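Long-range contact in amine Dehydrogenase (Pseudomonas putida, PDB 1JMX), which carries two heme c groups and probably transfers electrons, as the alpha subunit of a quinohemoprotein amine dehydrogenase: residues K364-S375 with R392-K400. Numbering follows the deposited sequence.
With NI (nickel (II) ion), chain D.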
loop_
_atom_site.group_PDB
_atom_site.type_symbol
_atom_site.label_atom_id
_atom_site.label_comp_id
_atom_site.label_asym_id
_atom_site.label_seq_id
_atom_site.Cartn_x
_atom_site.Cartn_y
_atom_site.Cartn_z
ATOM N N LYS A 364 -0.274 -24.010 -36.560
ATOM C CA LYS A 364 0.792 -23.041 -36.332
ATOM C C LYS A 364 0.380 -21.962 -35.338
ATOM O O LYS A 364 -0.787 -21.567 -35.276
ATOM C CB LYS A 364 1.194 -22.362 -37.647
ATOM C CG LYS A 364 0.041 -21.689 -38.397
ATOM C CD LYS A 364 0.463 -20.350 -39.013
ATOM C CE LYS A 364 0.605 -19.257 -37.937
ATOM N NZ LYS A 364 1.214 -17.991 -38.459
ATOM N N VAL A 365 1.358 -21.474 -34.582
ATOM C CA VAL A 365 1.113 -20.428 -33.602
ATOM C C VAL A 365 1.293 -19.082 -34.294
ATOM O O VAL A 365 2.311 -18.821 -34.946
ATOM C CB VAL A 365 2.050 -20.538 -32.376
ATOM C CG1 VAL A 365 1.687 -19.476 -31.362
ATOM C CG2 VAL A 365 1.937 -21.915 -31.741
ATOM N N GLU A 366 0.279 -18.243 -34.143
ATOM C CA GLU A 366 0.224 -16.922 -34.751
ATOM C C GLU A 366 0.575 -15.770 -33.801
ATOM O O GLU A 366 1.389 -14.903 -34.122
ATOM C CB GLU A 366 -1.198 -16.734 -35.259
ATOM C CG GLU A 366 -1.400 -15.708 -36.321
ATOM C CD GLU A 366 -2.819 -15.764 -36.855
ATOM O OE1 GLU A 366 -3.767 -15.515 -36.064
ATOM O OE2 GLU A 366 -2.986 -16.092 -38.056
ATOM N N GLU A 367 -0.035 -15.786 -32.623
ATOM C CA GLU A 367 0.145 -14.734 -31.633
ATOM C C GLU A 367 0.466 -15.308 -30.248
ATOM O O GLU A 367 -0.019 -16.383 -29.885
ATOM C CB GLU A 367 -1.146 -13.901 -31.614
ATOM C CG GLU A 367 -1.549 -13.299 -30.286
ATOM C CD GLU A 367 -0.798 -12.034 -29.948
ATOM O OE1 GLU A 367 0.202 -11.719 -30.618
ATOM O OE2 GLU A 367 -1.217 -11.342 -29.002
ATOM N N VAL A 368 1.298 -14.604 -29.486
ATOM C CA VAL A 368 1.671 -15.054 -28.146
ATOM C C VAL A 368 1.415 -13.979 -27.101
ATOM O O VAL A 368 1.770 -12.816 -27.300
ATOM C CB VAL A 368 3.154 -15.450 -28.073
ATOM C CG1 VAL A 368 3.496 -15.959 -26.685
ATOM C CG2 VAL A 368 3.458 -16.506 -29.105
ATOM N N LYS A 369 0.796 -14.375 -25.989
ATOM C CA LYS A 369 0.495 -13.460 -24.891
ATOM C C LYS A 369 1.142 -13.929 -23.594
ATOM O O LYS A 369 1.027 -15.090 -23.222
ATOM C CB LYS A 369 -1.017 -13.346 -24.674
ATOM C CG LYS A 369 -1.781 -12.826 -25.867
ATOM C CD LYS A 369 -3.265 -12.763 -25.581
ATOM C CE LYS A 369 -4.047 -12.487 -26.841
ATOM N NZ LYS A 369 -3.551 -11.266 -27.530
ATOM N N VAL A 370 1.839 -13.023 -22.919
ATOM C CA VAL A 370 2.465 -13.347 -21.645
ATOM C C VAL A 370 1.411 -13.188 -20.551
ATOM O O VAL A 370 0.723 -12.170 -20.477
ATOM C CB VAL A 370 3.681 -12.440 -21.343
ATOM C CG1 VAL A 370 4.194 -12.690 -19.929
ATOM C CG2 VAL A 370 4.782 -12.704 -22.348
ATOM N N VAL A 371 1.288 -14.214 -19.722
ATOM C CA VAL A 371 0.333 -14.243 -18.631
ATOM C C VAL A 371 1.073 -14.420 -17.300
ATOM O O VAL A 371 1.838 -15.368 -17.137
ATOM C CB VAL A 371 -0.655 -15.407 -18.830
ATOM C CG1 VAL A 371 -1.521 -15.593 -17.609
ATOM C CG2 VAL A 371 -1.510 -15.151 -20.059
ATOM N N PRO A 372 0.882 -13.484 -16.347
ATOM C CA PRO A 372 0.026 -12.294 -16.457
ATOM C C PRO A 372 0.674 -11.192 -17.306
ATOM O O PRO A 372 1.902 -11.102 -17.386
ATOM C CB PRO A 372 -0.123 -11.862 -14.998
ATOM C CG PRO A 372 1.200 -12.214 -14.418
ATOM C CD PRO A 372 1.438 -13.593 -14.986
ATOM N N ALA A 373 -0.155 -10.368 -17.945
ATOM C CA ALA A 373 0.338 -9.275 -18.793
ATOM C C ALA A 373 1.073 -8.223 -17.961
ATOM O O ALA A 373 2.046 -7.628 -18.424
ATOM C CB ALA A 373 -0.815 -8.641 -19.565
ATOM N N PHE A 374 0.576 -7.993 -16.745
ATOM C CA PHE A 374 1.168 -7.048 -15.801
ATOM C C PHE A 374 1.202 -7.691 -14.412
ATOM O O PHE A 374 0.244 -8.329 -13.988
ATOM C CB PHE A 374 0.370 -5.742 -15.748
ATOM C CG PHE A 374 0.947 -4.722 -14.799
ATOM C CD1 PHE A 374 2.113 -4.032 -15.123
ATOM C CD2 PHE A 374 0.341 -4.467 -13.572
ATOM C CE1 PHE A 374 2.670 -3.102 -14.242
ATOM C CE2 PHE A 374 0.888 -3.536 -12.681
ATOM C CZ PHE A 374 2.054 -2.854 -13.017
ATOM N N SER A 375 2.321 -7.538 -13.713
ATOM C CA SER A 375 2.458 -8.115 -12.383
ATOM C C SER A 375 3.480 -7.375 -11.529
ATOM O O SER A 375 4.287 -6.597 -12.034
ATOM C CB SER A 375 2.826 -9.602 -12.472
ATOM O OG SER A 375 4.129 -9.787 -12.993
ATOM N N ARG A 392 5.918 -14.889 -11.858
ATOM C CA ARG A 392 5.764 -16.224 -12.438
ATOM C C ARG A 392 4.966 -16.077 -13.707
ATOM O O ARG A 392 3.842 -15.576 -13.685
ATOM C CB ARG A 392 5.084 -17.163 -11.454
ATOM C CG ARG A 392 5.963 -17.503 -10.273
ATOM C CD ARG A 392 5.239 -18.414 -9.323
ATOM N NE ARG A 392 6.190 -19.138 -8.496
ATOM C CZ ARG A 392 6.648 -20.348 -8.785
ATOM N NH1 ARG A 392 6.237 -20.977 -9.881
ATOM N NH2 ARG A 392 7.543 -20.914 -7.993
ATOM N N PHE A 393 5.543 -16.518 -14.818
ATOM C CA PHE A 393 4.882 -16.329 -16.093
ATOM C C PHE A 393 4.629 -17.553 -16.929
ATOM O O PHE A 393 5.254 -18.594 -16.752
ATOM C CB PHE A 393 5.659 -15.304 -16.916
ATOM C CG PHE A 393 5.997 -14.063 -16.158
ATOM C CD1 PHE A 393 7.213 -13.955 -15.490
ATOM C CD2 PHE A 393 5.095 -13.015 -16.084
ATOM C CE1 PHE A 393 7.523 -12.814 -14.753
ATOM C CE2 PHE A 393 5.395 -11.871 -15.352
ATOM C CZ PHE A 393 6.611 -11.771 -14.685
ATOM N N GLU A 394 3.733 -17.381 -17.889
ATOM C CA GLU A 394 3.354 -18.433 -18.806
ATOM C C GLU A 394 3.167 -17.777 -20.188
ATOM O O GLU A 394 2.836 -16.594 -20.276
ATOM C CB GLU A 394 2.050 -19.053 -18.312
ATOM C CG GLU A 394 1.853 -20.486 -18.687
ATOM C CD GLU A 394 2.569 -21.459 -17.777
ATOM O OE1 GLU A 394 2.195 -21.561 -16.590
ATOM O OE2 GLU A 394 3.473 -22.162 -18.263
ATOM N N ALA A 395 3.466 -18.511 -21.256
ATOM C CA ALA A 395 3.303 -17.979 -22.611
ATOM C C ALA A 395 2.064 -18.593 -23.244
ATOM O O ALA A 395 2.026 -19.791 -23.515
ATOM C CB ALA A 395 4.530 -18.271 -23.453
ATOM N N GLU A 396 1.032 -17.775 -23.411
ATOM C CA GLU A 396 -0.235 -18.205 -23.988
ATOM C C GLU A 396 -0.271 -18.085 -25.513
ATOM O O GLU A 396 -0.241 -16.991 -26.061
ATOM C CB GLU A 396 -1.363 -17.401 -23.364
ATOM C CG GLU A 396 -2.731 -17.683 -23.915
ATOM C CD GLU A 396 -3.721 -16.654 -23.447
ATOM O OE1 GLU A 396 -3.544 -15.471 -23.793
ATOM O OE2 GLU A 396 -4.656 -17.011 -22.706
ATOM N N ALA A 397 -0.383 -19.231 -26.178
ATOM C CA ALA A 397 -0.401 -19.310 -27.637
ATOM C C ALA A 397 -1.779 -19.172 -28.269
ATOM O O ALA A 397 -2.761 -19.695 -27.755
ATOM C CB ALA A 397 0.246 -20.608 -28.088
ATOM N N TRP A 398 -1.819 -18.474 -29.402
ATOM C CA TRP A 398 -3.046 -18.254 -30.159
ATOM C C TRP A 398 -2.823 -18.505 -31.640
ATOM O O TRP A 398 -1.784 -18.162 -32.198
ATOM C CB TRP A 398 -3.557 -16.820 -30.001
ATOM C CG TRP A 398 -4.009 -16.495 -28.636
ATOM C CD1 TRP A 398 -3.220 -16.232 -27.559
ATOM C CD2 TRP A 398 -5.362 -16.415 -28.178
ATOM N NE1 TRP A 398 -3.993 -15.995 -26.456
ATOM C CE2 TRP A 398 -5.316 -16.098 -26.802
ATOM C CE3 TRP A 398 -6.615 -16.579 -28.798
ATOM C CZ2 TRP A 398 -6.470 -15.940 -26.027
ATOM C CZ3 TRP A 398 -7.771 -16.422 -28.024
ATOM C CH2 TRP A 398 -7.685 -16.105 -26.651
ATOM N N GLY A 399 -3.842 -19.055 -32.281
ATOM C CA GLY A 399 -3.770 -19.328 -33.701
ATOM C C GLY A 399 -5.138 -19.088 -34.291
ATOM O O GLY A 399 -5.918 -18.281 -33.778
ATOM N N LYS A 400 -5.436 -19.779 -35.376
ATOM C CA LYS A 400 -6.730 -19.642 -36.015
ATOM C C LYS A 400 -7.234 -21.010 -36.391
ATOM O O LYS A 400 -6.453 -21.876 -36.793
ATOM C CB LYS A 400 -6.640 -18.755 -37.261
ATOM C CG LYS A 400 -6.556 -17.268 -36.957
ATOM C CD LYS A 400 -6.838 -16.455 -38.198
ATOM C CE LYS A 400 -7.006 -14.969 -37.868
ATOM N NZ LYS A 400 -5.765 -14.343 -37.339
HETATM NI NI NI D . 1.610 -10.398 -30.580
HETATM O O HOH W 1 -3.093 -20.586 -36.844
HETATM O O HOH W 2 -5.076 -15.745 -33.780
HETATM O O HOH W 3 3.930 -12.562 -11.682
HETATM O O HOH W 4 3.138 -8.994 -30.344
HETATM O O HOH W 5 2.904 -11.563 -31.942
#
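With CG opposite the carbonyl carbon in both Lys369 and Trp398 (chi1 -67° in the latter), the lysine chain crosses over one face of the indole, its CE 3.8 Å from the centroid of the five-membered ring in a CH-pi contact. A bend at the last torsion (chi4 -54°) carries Lys369 NZ to Glu367 OE2, a 2.8 Å salt bridge on that oxygen's anti lone pair; OE1 of the same Glu367 binds nickel at 1.9 Å. Within the ring plane, Trp398 NE1 donates to Glu396 OE1 (2.8 Å), reaching it from above the carboxylate, whose OE2 pairs with Arg408. The backbones form an antiparallel ladder in the E-set-like domain IV, with hydrogen-bonded pairs Glu367-Trp398, Lys369-Glu396 and Val371-Glu394. At a classic beta bulge, Trp398 O accepts from both Glu366 N (2.8 Å) and Glu367 N (3.0 Å). A leucine in place of Trp398 would probably leave Glu396 OE1 without its indole donor and Lys369 without a ring to lie across. On the face that carries Val368, Val370, Ala395 and Ala397, all buried, Val368 CG1 meets Ala395 CB at 4.1 Å and Leu470 packs on Val368. From the bulge itself, Glu366 OE1 takes Lys400 NZ in a 2.6 Å salt bridge, met on its syn side but well out of the carboxylate plane.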